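Local coordinates for protein AlyGC (Glaciecola chathamensis, PDB 5GKD) that probably cleaves the polysaccharide alginate by beta-elimination, as a calcium-binding lyase of polysaccharide lyase family 6, at residues A101-D112 against G130-V141. Residues are numbered along the deposited sequence; the frame is centred on the assembly and turned at random.
Sequences ASHSRVTQVVID and GRHNRFDHNHLV
Arg105 and Arg134, from successive coils of a right-handed parallel beta-helix, stack their guanidinium groups flat on each other, centres 4.1 Å apart and planes at 7°. Both side chains are extended from CG to NE and run side by side. Asp136 probably offsets the like charges: Arg105 grips it side-on, NE to OD1 at 2.8 Å and NH1 to OD2 at 2.9 Å. Arg134 meets Asp136 by charge alone, no N-H pointing at it, and its NE forms a salt bridge with Asp167. CG between backbone N and carbonyl carbon (chi1 69°) places the Asp136 carboxylate beside the Arg105 guanidinium. Its OD2 also accepts from His137 ND1 through the anti lone pair. Strands 105-107 and 134-136 pair in parallel, as do 109-112 and 139-141 beyond the corner. On the inward side, Val106 packs obliquely against Phe135, and Leu140 CD2 reaches Ile111 CG1 at 3.6 Å. Asn133 and Asn138 repeat one pattern at the two bends. Each binds the preceding coil through both ends of its amide: Asn133 ND2 donates to Ala101 O and its OD1 accepts from Ser104 N, while Asn138 OD1 takes the Val109 N-H at 2.8 Å and its ND2 meets Val106 O at 3.0 Å, from above the carbonyl plane.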
ATOM      1  N   ALA A 101     -13.237  11.700  34.011  1.00 19.20           N
ATOM      2  CA  ALA A 101     -13.968  10.883  34.963  1.00 20.38           C
ATOM      3  C   ALA A 101     -13.074  10.571  36.157  1.00 21.85           C
ATOM      4  O   ALA A 101     -11.880  10.306  35.993  1.00 20.94           O
ATOM      5  CB  ALA A 101     -14.448   9.579  34.329  1.00 16.80           C
ATOM      6  N   SER A 102     -13.659  10.614  37.350  1.00 18.45           N
ATOM      7  CA  SER A 102     -13.010  10.217  38.587  1.00 18.82           C
ATOM      8  C   SER A 102     -13.961   9.325  39.376  1.00 19.54           C
ATOM      9  O   SER A 102     -15.167   9.328  39.148  1.00 22.14           O
ATOM     10  CB  SER A 102     -12.604  11.444  39.434  1.00 19.23           C
ATOM     11  OG  SER A 102     -11.424  12.057  38.937  1.00 25.01           O
ATOM     12  N   HIS A 103     -13.411   8.560  40.314  1.00 19.98           N
ATOM     13  CA  HIS A 103     -14.212   7.699  41.199  1.00 22.80           C
ATOM     14  C   HIS A 103     -15.180   6.823  40.416  1.00 23.77           C
ATOM     15  O   HIS A 103     -16.319   6.620  40.822  1.00 23.99           O
ATOM     16  CB  HIS A 103     -14.984   8.525  42.224  1.00 22.62           C
ATOM     17  CG  HIS A 103     -14.101   9.321  43.125  1.00 25.98           C
ATOM     18  ND1 HIS A 103     -13.850  10.661  42.924  1.00 27.82           N
ATOM     19  CD2 HIS A 103     -13.404   8.962  44.226  1.00 22.54           C
ATOM     20  CE1 HIS A 103     -13.020  11.090  43.854  1.00 27.92           C
ATOM     21  NE2 HIS A 103     -12.738  10.080  44.658  1.00 32.43           N
ATOM     22  N   SER A 104     -14.725   6.300  39.285  1.00 20.78           N
ATOM     23  CA  SER A 104     -15.595   5.594  38.362  1.00 20.25           C
ATOM     24  C   SER A 104     -15.007   4.229  38.044  1.00 20.86           C
ATOM     25  O   SER A 104     -13.812   3.984  38.207  1.00 23.67           O
ATOM     26  CB  SER A 104     -15.802   6.405  37.083  1.00 19.10           C
ATOM     27  OG  SER A 104     -16.471   7.607  37.398  1.00 19.44           O
ATOM     28  N   ARG A 105     -15.860   3.332  37.586  1.00 22.99           N
ATOM     29  CA  ARG A 105     -15.478   1.933  37.489  1.00 19.43           C
ATOM     30  C   ARG A 105     -15.985   1.339  36.185  1.00 18.98           C
ATOM     31  O   ARG A 105     -17.140   1.554  35.807  1.00 20.22           O
ATOM     32  CB  ARG A 105     -16.029   1.168  38.686  1.00 16.67           C
ATOM     33  CG  ARG A 105     -15.743  -0.302  38.677  1.00 18.93           C
ATOM     34  CD  ARG A 105     -16.341  -0.965  39.903  1.00 19.20           C
ATOM     35  NE  ARG A 105     -16.052  -2.387  39.948  1.00 20.74           N
ATOM     36  CZ  ARG A 105     -16.632  -3.235  40.788  1.00 22.12           C
ATOM     37  NH1 ARG A 105     -16.309  -4.521  40.776  1.00 21.41           N
ATOM     38  NH2 ARG A 105     -17.520  -2.779  41.661  1.00 21.20           N
ATOM     39  N   VAL A 106     -15.116   0.618  35.486  1.00 17.56           N
ATOM     40  CA  VAL A 106     -15.509  -0.195  34.345  1.00 17.72           C
ATOM     41  C   VAL A 106     -15.222  -1.637  34.721  1.00 18.44           C
ATOM     42  O   VAL A 106     -14.070  -1.987  34.994  1.00 20.04           O
ATOM     43  CB  VAL A 106     -14.754   0.196  33.064  1.00 18.61           C
ATOM     44  CG1 VAL A 106     -15.077  -0.781  31.929  1.00 16.06           C
ATOM     45  CG2 VAL A 106     -15.060   1.619  32.667  1.00 15.91           C
ATOM     46  N   THR A 107     -16.255  -2.468  34.748  1.00 17.78           N
ATOM     47  CA  THR A 107     -16.126  -3.833  35.228  1.00 18.32           C
ATOM     48  C   THR A 107     -16.954  -4.756  34.347  1.00 22.50           C
ATOM     49  O   THR A 107     -18.022  -4.378  33.871  1.00 21.52           O
ATOM     50  CB  THR A 107     -16.554  -3.970  36.705  1.00 19.27           C
ATOM     51  OG1 THR A 107     -16.385  -5.323  37.150  1.00 19.49           O
ATOM     52  CG2 THR A 107     -18.023  -3.541  36.902  1.00 20.42           C
ATOM     53  N   GLN A 108     -16.428  -5.948  34.089  1.00 16.95           N
ATOM     54  CA  GLN A 108     -17.158  -6.957  33.344  1.00 19.42           C
ATOM     55  C   GLN A 108     -17.526  -6.461  31.950  1.00 19.80           C
ATOM     56  O   GLN A 108     -18.659  -6.614  31.489  1.00 21.33           O
ATOM     57  CB  GLN A 108     -18.404  -7.414  34.115  1.00 17.08           C
ATOM     58  CG  GLN A 108     -18.100  -8.072  35.464  1.00 20.44           C
ATOM     59  CD  GLN A 108     -19.272  -8.888  35.986  1.00 23.02           C
ATOM     60  OE1 GLN A 108     -19.822  -9.698  35.266  1.00 23.74           O
ATOM     61  NE2 GLN A 108     -19.648  -8.674  37.238  1.00 21.83           N
ATOM     62  N   VAL A 109     -16.565  -5.861  31.263  1.00 21.27           N
ATOM     63  CA  VAL A 109     -16.773  -5.628  29.846  1.00 18.85           C
ATOM     64  C   VAL A 109     -15.683  -6.322  29.043  1.00 19.28           C
ATOM     65  O   VAL A 109     -14.523  -6.438  29.456  1.00 17.11           O
ATOM     66  CB  VAL A 109     -16.914  -4.136  29.453  1.00 20.91           C
ATOM     67  CG1 VAL A 109     -17.134  -3.242  30.634  1.00 18.23           C
ATOM     68  CG2 VAL A 109     -15.821  -3.661  28.522  1.00 19.26           C
ATOM     69  N   VAL A 110     -16.102  -6.819  27.885  1.00 17.71           N
ATOM     70  CA  VAL A 110     -15.279  -7.582  26.968  1.00 15.22           C
ATOM     71  C   VAL A 110     -14.940  -6.687  25.786  1.00 17.49           C
ATOM     72  O   VAL A 110     -15.820  -6.012  25.241  1.00 16.65           O
ATOM     73  CB  VAL A 110     -16.016  -8.844  26.485  1.00 14.91           C
ATOM     74  CG1 VAL A 110     -15.209  -9.562  25.433  1.00 14.12           C
ATOM     75  CG2 VAL A 110     -16.368  -9.764  27.645  1.00 14.55           C
ATOM     76  N   ILE A 111     -13.680  -6.696  25.372  1.00 15.47           N
ATOM     77  CA  ILE A 111     -13.289  -6.204  24.062  1.00 16.78           C
ATOM     78  C   ILE A 111     -12.599  -7.350  23.345  1.00 18.72           C
ATOM     79  O   ILE A 111     -11.545  -7.820  23.790  1.00 17.06           O
ATOM     80  CB  ILE A 111     -12.373  -4.978  24.141  1.00 18.69           C
ATOM     81  CG1 ILE A 111     -13.029  -3.875  24.983  1.00 14.61           C
ATOM     82  CG2 ILE A 111     -12.030  -4.521  22.719  1.00 16.50           C
ATOM     83  CD1 ILE A 111     -12.212  -2.591  25.083  1.00 15.01           C
ATOM     84  N   ASP A 112     -13.184  -7.793  22.235  1.00 19.11           N
ATOM     85  CA  ASP A 112     -12.788  -9.029  21.561  1.00 16.20           C
ATOM     86  C   ASP A 112     -12.497  -8.710  20.100  1.00 18.15           C
ATOM     87  O   ASP A 112     -13.420  -8.528  19.295  1.00 18.24           O
ATOM     88  CB  ASP A 112     -13.890 -10.078  21.693  1.00 18.40           C
ATOM     89  CG  ASP A 112     -13.516 -11.399  21.081  1.00 18.93           C
ATOM     90  OD1 ASP A 112     -12.458 -11.494  20.441  1.00 22.91           O
ATOM     91  OD2 ASP A 112     -14.294 -12.357  21.228  1.00 24.87           O
ATOM     92  N   GLY A 130      -7.954  11.100  35.098  1.00 18.28           N
ATOM     93  CA  GLY A 130      -8.595  11.424  36.355  1.00 17.13           C
ATOM     94  C   GLY A 130      -7.955  10.693  37.526  1.00 19.65           C
ATOM     95  O   GLY A 130      -6.769  10.349  37.505  1.00 19.32           O
ATOM     96  N   ARG A 131      -8.759  10.449  38.566  1.00 21.27           N
ATOM     97  CA  ARG A 131      -8.260   9.877  39.810  1.00 20.43           C
ATOM     98  C   ARG A 131      -9.265   8.896  40.389  1.00 20.75           C
ATOM     99  O   ARG A 131     -10.480   9.049  40.227  1.00 23.37           O
ATOM    100  CB  ARG A 131      -7.961  10.967  40.862  1.00 21.52           C
ATOM    101  CG  ARG A 131      -6.778  11.853  40.534  1.00 23.11           C
ATOM    102  CD  ARG A 131      -6.451  12.830  41.671  1.00 22.48           C
ATOM    103  NE  ARG A 131      -5.290  13.649  41.326  1.00 21.37           N
ATOM    104  CZ  ARG A 131      -4.935  14.762  41.958  1.00 29.68           C
ATOM    105  NH1 ARG A 131      -5.648  15.216  42.984  1.00 31.80           N
ATOM    106  NH2 ARG A 131      -3.876  15.437  41.553  1.00 27.08           N
ATOM    107  N   HIS A 132      -8.740   7.900  41.092  1.00 20.11           N
ATOM    108  CA  HIS A 132      -9.548   6.943  41.857  1.00 22.01           C
ATOM    109  C   HIS A 132     -10.530   6.170  40.980  1.00 22.37           C
ATOM    110  O   HIS A 132     -11.631   5.843  41.403  1.00 22.34           O
ATOM    111  CB  HIS A 132     -10.279   7.643  42.994  1.00 22.52           C
ATOM    112  CG  HIS A 132      -9.356   8.311  43.960  1.00 26.50           C
ATOM    113  ND1 HIS A 132      -8.545   7.600  44.818  1.00 25.10           N
ATOM    114  CD2 HIS A 132      -9.082   9.622  44.177  1.00 23.42           C
ATOM    115  CE1 HIS A 132      -7.830   8.446  45.537  1.00 25.27           C
ATOM    116  NE2 HIS A 132      -8.125   9.676  45.156  1.00 25.04           N
ATOM    117  N   ASN A 133     -10.117   5.841  39.769  1.00 20.93           N
ATOM    118  CA  ASN A 133     -10.905   4.956  38.932  1.00 20.23           C
ATOM    119  C   ASN A 133     -10.503   3.499  39.139  1.00 21.67           C
ATOM    120  O   ASN A 133      -9.453   3.183  39.703  1.00 21.47           O
ATOM    121  CB  ASN A 133     -10.761   5.368  37.470  1.00 17.29           C
ATOM    122  CG  ASN A 133     -11.409   6.710  37.209  1.00 20.14           C
ATOM    123  OD1 ASN A 133     -12.449   7.003  37.791  1.00 18.94           O
ATOM    124  ND2 ASN A 133     -10.795   7.538  36.364  1.00 18.12           N
ATOM    125  N   ARG A 134     -11.359   2.601  38.656  1.00 19.40           N
ATOM    126  CA  ARG A 134     -11.111   1.173  38.746  1.00 19.16           C
ATOM    127  C   ARG A 134     -11.475   0.502  37.429  1.00 20.10           C
ATOM    128  O   ARG A 134     -12.528   0.781  36.846  1.00 19.84           O
ATOM    129  CB  ARG A 134     -11.906   0.539  39.893  1.00 19.32           C
ATOM    130  CG  ARG A 134     -11.554  -0.924  40.120  1.00 22.20           C
ATOM    131  CD  ARG A 134     -12.249  -1.498  41.347  1.00 21.44           C
ATOM    132  NE  ARG A 134     -12.054  -2.928  41.423  1.00 20.73           N
ATOM    133  CZ  ARG A 134     -12.771  -3.743  42.180  1.00 23.33           C
ATOM    134  NH1 ARG A 134     -13.735  -3.251  42.943  1.00 23.52           N
ATOM    135  NH2 ARG A 134     -12.524  -5.046  42.173  1.00 22.49           N
ATOM    136  N   PHE A 135     -10.598  -0.378  36.964  1.00 18.96           N
ATOM    137  CA  PHE A 135     -10.836  -1.187  35.774  1.00 19.47           C
ATOM    138  C   PHE A 135     -10.591  -2.649  36.162  1.00 18.13           C
ATOM    139  O   PHE A 135      -9.436  -3.083  36.272  1.00 18.37           O
ATOM    140  CB  PHE A 135      -9.933  -0.720  34.636  1.00 16.78           C
ATOM    141  CG  PHE A 135     -10.170  -1.421  33.337  1.00 17.41           C
ATOM    142  CD1 PHE A 135     -11.107  -0.938  32.429  1.00 17.38           C
ATOM    143  CD2 PHE A 135      -9.426  -2.540  32.998  1.00 19.03           C
ATOM    144  CE1 PHE A 135     -11.323  -1.584  31.221  1.00 16.77           C
ATOM    145  CE2 PHE A 135      -9.622  -3.174  31.790  1.00 18.03           C
ATOM    146  CZ  PHE A 135     -10.569  -2.697  30.902  1.00 16.50           C
ATOM    147  N   ASP A 136     -11.675  -3.406  36.363  1.00 17.98           N
ATOM    148  CA  ASP A 136     -11.587  -4.724  36.980  1.00 19.23           C
ATOM    149  C   ASP A 136     -12.518  -5.738  36.322  1.00 20.60           C
ATOM    150  O   ASP A 136     -13.565  -5.387  35.776  1.00 19.20           O
ATOM    151  CB  ASP A 136     -11.921  -4.650  38.472  1.00 16.74           C
ATOM    152  CG  ASP A 136     -13.383  -4.336  38.705  1.00 20.60           C
ATOM    153  OD1 ASP A 136     -13.725  -3.148  38.681  1.00 22.43           O
ATOM    154  OD2 ASP A 136     -14.196  -5.270  38.878  1.00 22.66           O
ATOM    155  N   HIS A 137     -12.123  -7.018  36.409  1.00 20.28           N
ATOM    156  CA  HIS A 137     -12.910  -8.141  35.896  1.00 16.06           C
ATOM    157  C   HIS A 137     -13.310  -7.923  34.436  1.00 20.73           C
ATOM    158  O   HIS A 137     -14.401  -8.289  34.006  1.00 18.36           O
ATOM    159  CB  HIS A 137     -14.141  -8.416  36.777  1.00 18.05           C
ATOM    160  CG  HIS A 137     -13.798  -8.860  38.174  1.00 22.74           C
ATOM    161  ND1 HIS A 137     -13.577  -7.971  39.211  1.00 21.13           N
ATOM    162  CD2 HIS A 137     -13.609 -10.098  38.697  1.00 18.81           C
ATOM    163  CE1 HIS A 137     -13.277  -8.641  40.310  1.00 17.61           C
ATOM    164  NE2 HIS A 137     -13.288  -9.931  40.027  1.00 24.26           N
ATOM    165  N   ASN A 138     -12.406  -7.344  33.655  1.00 20.95           N
ATOM    166  CA  ASN A 138     -12.635  -7.161  32.231  1.00 20.61           C
ATOM    167  C   ASN A 138     -11.866  -8.213  31.423  1.00 19.66           C
ATOM    168  O   ASN A 138     -11.062  -8.989  31.956  1.00 16.57           O
ATOM    169  CB  ASN A 138     -12.262  -5.733  31.816  1.00 15.85           C
ATOM    170  CG  ASN A 138     -13.092  -4.702  32.534  1.00 19.89           C
ATOM    171  OD1 ASN A 138     -14.318  -4.662  32.383  1.00 20.86           O
ATOM    172  ND2 ASN A 138     -12.442  -3.865  33.336  1.00 18.57           N
ATOM    173  N   HIS A 139     -12.136  -8.236  30.118  1.00 16.43           N
ATOM    174  CA  HIS A 139     -11.671  -9.311  29.238  1.00 15.89           C
ATOM    175  C   HIS A 139     -11.289  -8.675  27.901  1.00 20.90           C
ATOM    176  O   HIS A 139     -12.169  -8.340  27.097  1.00 19.01           O
ATOM    177  CB  HIS A 139     -12.771 -10.359  29.102  1.00 18.40           C
ATOM    178  CG  HIS A 139     -12.480 -11.481  28.153  1.00 18.02           C
ATOM    179  ND1 HIS A 139     -12.737 -12.797  28.473  1.00 18.40           N
ATOM    180  CD2 HIS A 139     -12.035 -11.486  26.873  1.00 15.44           C
ATOM    181  CE1 HIS A 139     -12.425 -13.569  27.447  1.00 18.84           C
ATOM    182  NE2 HIS A 139     -12.006 -12.796  26.459  1.00 18.82           N
ATOM    183  N   LEU A 140      -9.983  -8.501  27.674  1.00 18.88           N
ATOM    184  CA  LEU A 140      -9.450  -7.852  26.482  1.00 17.69           C
ATOM    185  C   LEU A 140      -8.589  -8.839  25.710  1.00 18.96           C
ATOM    186  O   LEU A 140      -7.519  -9.235  26.186  1.00 19.73           O
ATOM    187  CB  LEU A 140      -8.620  -6.625  26.842  1.00 16.26           C
ATOM    188  CG  LEU A 140      -9.290  -5.707  27.853  1.00 17.41           C
ATOM    189  CD1 LEU A 140      -8.395  -4.527  28.179  1.00 21.84           C
ATOM    190  CD2 LEU A 140     -10.621  -5.245  27.275  1.00 17.93           C
ATOM    191  N   VAL A 141      -9.007  -9.176  24.496  1.00 16.65           N
ATOM    192  CA  VAL A 141      -8.295 -10.170  23.711  1.00 17.25           C
ATOM    193  C   VAL A 141      -8.215  -9.735  22.253  1.00 19.53           C
ATOM    194  O   VAL A 141      -9.164  -9.172  21.695  1.00 20.51           O
ATOM    195  CB  VAL A 141      -8.959 -11.557  23.846  1.00 18.45           C
ATOM    196  CG1 VAL A 141     -10.398 -11.510  23.343  1.00 15.42           C
ATOM    197  CG2 VAL A 141      -8.140 -12.596  23.134  1.00 17.28           C
TER